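Local coordinates for protein hydroxyethylphosphonate dioxygenase (Streptomyces albus, PDB 6B9R) that uses non-haem iron to cleave 2-hydroxyethylphosphonate oxidatively, probably giving hydroxymethylphosphonate and formate, at residues Thr178-Pro186 with Leu333-Thr342. Numbering follows the deposited sequence.
Sequences TGDSVWGLP and LAGDPLHPHT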
ATOM      1  N   THR A 178       5.819  35.337  -0.328  1.00 19.56           N
ATOM      2  CA  THR A 178       4.553  34.816  -0.833  1.00 20.96           C
ATOM      3  C   THR A 178       4.724  34.071  -2.150  1.00 22.53           C
ATOM      4  O   THR A 178       5.349  34.574  -3.087  1.00 21.02           O
ATOM      5  CB  THR A 178       3.562  35.960  -0.999  1.00 20.95           C
ATOM      6  OG1 THR A 178       3.400  36.604   0.270  1.00 24.41           O
ATOM      7  CG2 THR A 178       2.200  35.440  -1.480  1.00 23.76           C
ATOM      8  N   GLY A 179       4.174  32.855  -2.211  1.00 21.39           N
ATOM      9  CA  GLY A 179       4.234  32.049  -3.406  1.00 17.15           C
ATOM     10  C   GLY A 179       5.397  31.084  -3.477  1.00 20.52           C
ATOM     11  O   GLY A 179       5.417  30.240  -4.382  1.00 22.56           O
ATOM     12  N   ASP A 180       6.372  31.189  -2.575  1.00 17.21           N
ATOM     13  CA  ASP A 180       7.388  30.157  -2.438  1.00 16.98           C
ATOM     14  C   ASP A 180       6.781  28.915  -1.775  1.00 16.55           C
ATOM     15  O   ASP A 180       5.690  28.951  -1.193  1.00 16.52           O
ATOM     16  CB  ASP A 180       8.574  30.660  -1.615  1.00 17.56           C
ATOM     17  CG  ASP A 180       9.281  31.829  -2.273  1.00 21.50           C
ATOM     18  OD1 ASP A 180       9.231  31.914  -3.509  1.00 19.68           O
ATOM     19  OD2 ASP A 180       9.894  32.639  -1.555  1.00 19.34           O
ATOM     20  N   SER A 181       7.510  27.808  -1.865  1.00 19.01           N
ATOM     21  CA  SER A 181       7.016  26.557  -1.297  1.00 18.72           C
ATOM     22  C   SER A 181       8.174  25.590  -1.106  1.00 18.75           C
ATOM     23  O   SER A 181       9.233  25.726  -1.719  1.00 18.89           O
ATOM     24  CB  SER A 181       5.929  25.942  -2.185  1.00 18.32           C
ATOM     25  OG  SER A 181       6.435  25.627  -3.473  1.00 18.23           O
ATOM     26  N   VAL A 182       7.955  24.590  -0.255  1.00 18.61           N
ATOM     27  CA  VAL A 182       8.986  23.600   0.015  1.00 18.64           C
ATOM     28  C   VAL A 182       8.296  22.272   0.280  1.00 18.31           C
ATOM     29  O   VAL A 182       7.159  22.232   0.757  1.00 18.16           O
ATOM     30  CB  VAL A 182       9.875  24.025   1.202  1.00 19.03           C
ATOM     31  CG1 VAL A 182       9.033  24.222   2.447  1.00 19.95           C
ATOM     32  CG2 VAL A 182      11.020  23.019   1.440  1.00 19.09           C
ATOM     33  N   TRP A 183       8.974  21.192  -0.090  1.00 18.21           N
ATOM     34  CA  TRP A 183       8.519  19.829   0.159  1.00 19.91           C
ATOM     35  C   TRP A 183       9.602  19.129   0.970  1.00 18.12           C
ATOM     36  O   TRP A 183      10.789  19.279   0.678  1.00 18.32           O
ATOM     37  CB  TRP A 183       8.250  19.090  -1.172  1.00 17.64           C
ATOM     38  CG  TRP A 183       7.703  17.681  -1.026  1.00 17.41           C
ATOM     39  CD1 TRP A 183       6.384  17.295  -1.062  1.00 17.11           C
ATOM     40  CD2 TRP A 183       8.465  16.484  -0.849  1.00 17.36           C
ATOM     41  NE1 TRP A 183       6.287  15.928  -0.917  1.00 16.94           N
ATOM     42  CE2 TRP A 183       7.548  15.408  -0.777  1.00 17.10           C
ATOM     43  CE3 TRP A 183       9.835  16.214  -0.741  1.00 17.57           C
ATOM     44  CZ2 TRP A 183       7.960  14.093  -0.606  1.00 21.22           C
ATOM     45  CZ3 TRP A 183      10.244  14.907  -0.569  1.00 20.97           C
ATOM     46  CH2 TRP A 183       9.313  13.859  -0.506  1.00 18.29           C
ATOM     47  N   GLY A 184       9.208  18.378   1.994  1.00 18.07           N
ATOM     48  CA  GLY A 184      10.164  17.902   2.982  1.00 18.30           C
ATOM     49  C   GLY A 184       9.867  16.487   3.440  1.00 20.77           C
ATOM     50  O   GLY A 184       8.716  16.049   3.487  1.00 18.98           O
ATOM     51  N   LEU A 185      10.938  15.782   3.817  1.00 19.16           N
ATOM     52  CA  LEU A 185      10.926  14.362   4.132  1.00 19.67           C
ATOM     53  C   LEU A 185      10.506  14.125   5.572  1.00 19.50           C
ATOM     54  O   LEU A 185      10.568  15.030   6.410  1.00 18.50           O
ATOM     55  CB  LEU A 185      12.313  13.770   3.888  1.00 23.94           C
ATOM     56  CG  LEU A 185      12.695  13.621   2.420  1.00 25.55           C
ATOM     57  CD1 LEU A 185      14.163  13.184   2.298  1.00 22.59           C
ATOM     58  CD2 LEU A 185      11.765  12.628   1.741  1.00 21.99           C
ATOM     59  N   PRO A 186      10.075  12.901   5.885  1.00 21.00           N
ATOM     60  CA  PRO A 186       9.720  12.563   7.268  1.00 20.56           C
ATOM     61  C   PRO A 186      10.855  12.839   8.250  1.00 21.35           C
ATOM     62  O   PRO A 186      12.030  12.632   7.944  1.00 23.02           O
ATOM     63  CB  PRO A 186       9.411  11.061   7.191  1.00 22.71           C
ATOM     64  CG  PRO A 186       8.955  10.837   5.794  1.00 17.66           C
ATOM     65  CD  PRO A 186       9.802  11.789   4.955  1.00 18.82           C
ATOM     66  N   LEU A 333       4.257  24.028  -7.896  1.00 14.31           N
ATOM     67  CA  LEU A 333       4.914  24.277  -6.628  1.00 13.58           C
ATOM     68  C   LEU A 333       5.797  23.079  -6.275  1.00 14.78           C
ATOM     69  O   LEU A 333       5.985  22.157  -7.076  1.00 16.59           O
ATOM     70  CB  LEU A 333       3.866  24.603  -5.554  1.00 15.39           C
ATOM     71  CG  LEU A 333       2.840  25.654  -6.010  1.00 14.28           C
ATOM     72  CD1 LEU A 333       1.741  25.844  -4.956  1.00 16.24           C
ATOM     73  CD2 LEU A 333       3.548  26.978  -6.330  1.00 15.78           C
ATOM     74  N   ALA A 334       6.362  23.094  -5.071  1.00 15.98           N
ATOM     75  CA  ALA A 334       7.413  22.140  -4.734  1.00 16.19           C
ATOM     76  C   ALA A 334       6.877  20.715  -4.684  1.00 17.27           C
ATOM     77  O   ALA A 334       5.777  20.465  -4.183  1.00 15.69           O
ATOM     78  CB  ALA A 334       8.032  22.505  -3.382  1.00 13.72           C
ATOM     79  N   GLY A 335       7.672  19.776  -5.176  1.00 17.54           N
ATOM     80  CA  GLY A 335       7.357  18.375  -5.018  1.00 20.39           C
ATOM     81  C   GLY A 335       8.636  17.586  -5.103  1.00 21.47           C
ATOM     82  O   GLY A 335       9.730  18.134  -4.990  1.00 21.07           O
ATOM     83  N   ASP A 336       8.504  16.279  -5.345  1.00 19.14           N
ATOM     84  CA  ASP A 336       9.687  15.420  -5.409  1.00 21.83           C
ATOM     85  C   ASP A 336       9.334  14.125  -6.119  1.00 17.21           C
ATOM     86  O   ASP A 336       8.226  13.604  -5.915  1.00 16.39           O
ATOM     87  CB  ASP A 336      10.240  15.118  -4.018  1.00 20.74           C
ATOM     88  CG  ASP A 336      11.647  14.521  -4.077  1.00 24.38           C
ATOM     89  OD1 ASP A 336      12.602  15.301  -4.275  1.00 25.60           O
ATOM     90  OD2 ASP A 336      11.786  13.294  -3.922  1.00 21.81           O
ATOM     91  N   PRO A 337      10.234  13.580  -6.953  1.00 15.25           N
ATOM     92  CA  PRO A 337       9.930  12.315  -7.647  1.00 18.38           C
ATOM     93  C   PRO A 337       9.840  11.114  -6.727  1.00 19.03           C
ATOM     94  O   PRO A 337       9.387  10.052  -7.178  1.00 18.13           O
ATOM     95  CB  PRO A 337      11.097  12.147  -8.641  1.00 15.19           C
ATOM     96  CG  PRO A 337      11.740  13.527  -8.745  1.00 26.09           C
ATOM     97  CD  PRO A 337      11.475  14.214  -7.435  1.00 22.87           C
ATOM     98  N   LEU A 338      10.272  11.219  -5.469  1.00 17.29           N
ATOM     99  CA  LEU A 338       9.989  10.125  -4.542  1.00 16.58           C
ATOM    100  C   LEU A 338       8.488   9.968  -4.345  1.00 17.98           C
ATOM    101  O   LEU A 338       8.002   8.871  -4.037  1.00 15.20           O
ATOM    102  CB  LEU A 338      10.677  10.361  -3.194  1.00 19.93           C
ATOM    103  CG  LEU A 338      10.494   9.271  -2.124  1.00 31.06           C
ATOM    104  CD1 LEU A 338      11.478   8.123  -2.340  1.00 33.08           C
ATOM    105  CD2 LEU A 338      10.614   9.829  -0.704  1.00 33.32           C
ATOM    106  N   HIS A 339       7.746  11.054  -4.530  1.00 16.47           N
ATOM    107  CA  HIS A 339       6.291  11.077  -4.448  1.00 14.42           C
ATOM    108  C   HIS A 339       5.724  11.535  -5.788  1.00 13.94           C
ATOM    109  O   HIS A 339       5.225  12.660  -5.916  1.00 16.52           O
ATOM    110  CB  HIS A 339       5.823  11.991  -3.319  1.00 12.95           C
ATOM    111  CG  HIS A 339       5.663  11.284  -2.010  1.00 12.54           C
ATOM    112  ND1 HIS A 339       5.026  11.857  -0.931  1.00 15.31           N
ATOM    113  CD2 HIS A 339       6.064  10.056  -1.607  1.00 21.22           C
ATOM    114  CE1 HIS A 339       5.025  11.002   0.078  1.00 19.20           C
ATOM    115  NE2 HIS A 339       5.653   9.904  -0.306  1.00 19.34           N
ATOM    116  N   PRO A 340       5.771  10.676  -6.808  1.00 15.34           N
ATOM    117  CA  PRO A 340       5.275  11.088  -8.128  1.00 16.89           C
ATOM    118  C   PRO A 340       3.798  11.438  -8.137  1.00 21.06           C
ATOM    119  O   PRO A 340       3.360  12.177  -9.023  1.00 15.53           O
ATOM    120  CB  PRO A 340       5.559   9.858  -9.000  1.00 14.96           C
ATOM    121  CG  PRO A 340       5.430   8.690  -7.991  1.00 17.59           C
ATOM    122  CD  PRO A 340       6.134   9.249  -6.772  1.00 18.01           C
ATOM    123  N   HIS A 341       3.018  10.946  -7.182  1.00 18.76           N
ATOM    124  CA  HIS A 341       1.586  11.207  -7.145  1.00 12.54           C
ATOM    125  C   HIS A 341       1.224  12.443  -6.339  1.00 14.76           C
ATOM    126  O   HIS A 341       0.034  12.685  -6.104  1.00 16.56           O
ATOM    127  CB  HIS A 341       0.862   9.981  -6.595  1.00 12.51           C
ATOM    128  CG  HIS A 341       1.331   8.707  -7.216  1.00 16.67           C
ATOM    129  ND1 HIS A 341       1.161   8.430  -8.558  1.00 19.15           N
ATOM    130  CD2 HIS A 341       2.014   7.661  -6.697  1.00 16.64           C
ATOM    131  CE1 HIS A 341       1.688   7.249  -8.829  1.00 19.14           C
ATOM    132  NE2 HIS A 341       2.223   6.767  -7.721  1.00 18.76           N
ATOM    133  N   THR A 342       2.214  13.220  -5.897  1.00 16.15           N
ATOM    134  CA  THR A 342       1.958  14.489  -5.236  1.00 15.12           C
ATOM    135  C   THR A 342       2.105  15.601  -6.268  1.00 17.20           C
ATOM    136  O   THR A 342       3.177  15.760  -6.860  1.00 15.82           O
ATOM    137  CB  THR A 342       2.904  14.705  -4.054  1.00 17.04           C
ATOM    138  OG1 THR A 342       2.589  13.761  -3.025  1.00 16.75           O
ATOM    139  CG2 THR A 342       2.734  16.109  -3.494  1.00 14.55           C
TER
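Trp183 lies with one face under Gly335 C and Asp336 CB, a worked example of an indole joining a strand to a loop that runs over it. Its CG is anti to the backbone N (chi1 -177°), which carries the ring along the loop 333-342 as far as the turn Asp336-His339. Aromatic contacts dominate. Asp336 CB makes a CH-pi contact, 3.6 Å from the centroid of the six-membered ring, and the carboxylate lies nearly parallel to the indole, 9° between planes. At the rim, Trp183 turns its edge to the face of His339 in an offset edge-to-face pair, with CZ2 3.7 Å from ND1.

Apolar contacts extend the packing: Ala334 CB sits 4.1 Å from Trp183 CB, Leu338 CD2 approaches the ring edge at CH2, and Leu185 and Leu338 cross at about a right angle, CD2 to CD2 at 3.9 Å. Polar contact across the segments is a single bond, Ala334 N to Ser181 OG (3.0 Å, 146° at the hydrogen). Asp336 OD2 accepts from Leu338 N at 3.0 Å, an Asx turn, and also bonds Thr301. Tyr208 OH bonds Trp183 NE1, His339 ND1 and Thr342 OG1.

With Trp183 cut back to alanine, a gap is likely to open under Asp336 CB and Tyr208 to lose one partner. CH-pi and edge-to-face contacts of one indole thus join two sheets, probably of paired cupin barrels, through strand 181-184 and the loop between strands 328-332 and 343-349, while Tyr208 satisfies three polar groups and Thr301, Thr302 and Leu338 the buried Asp336 carboxylate.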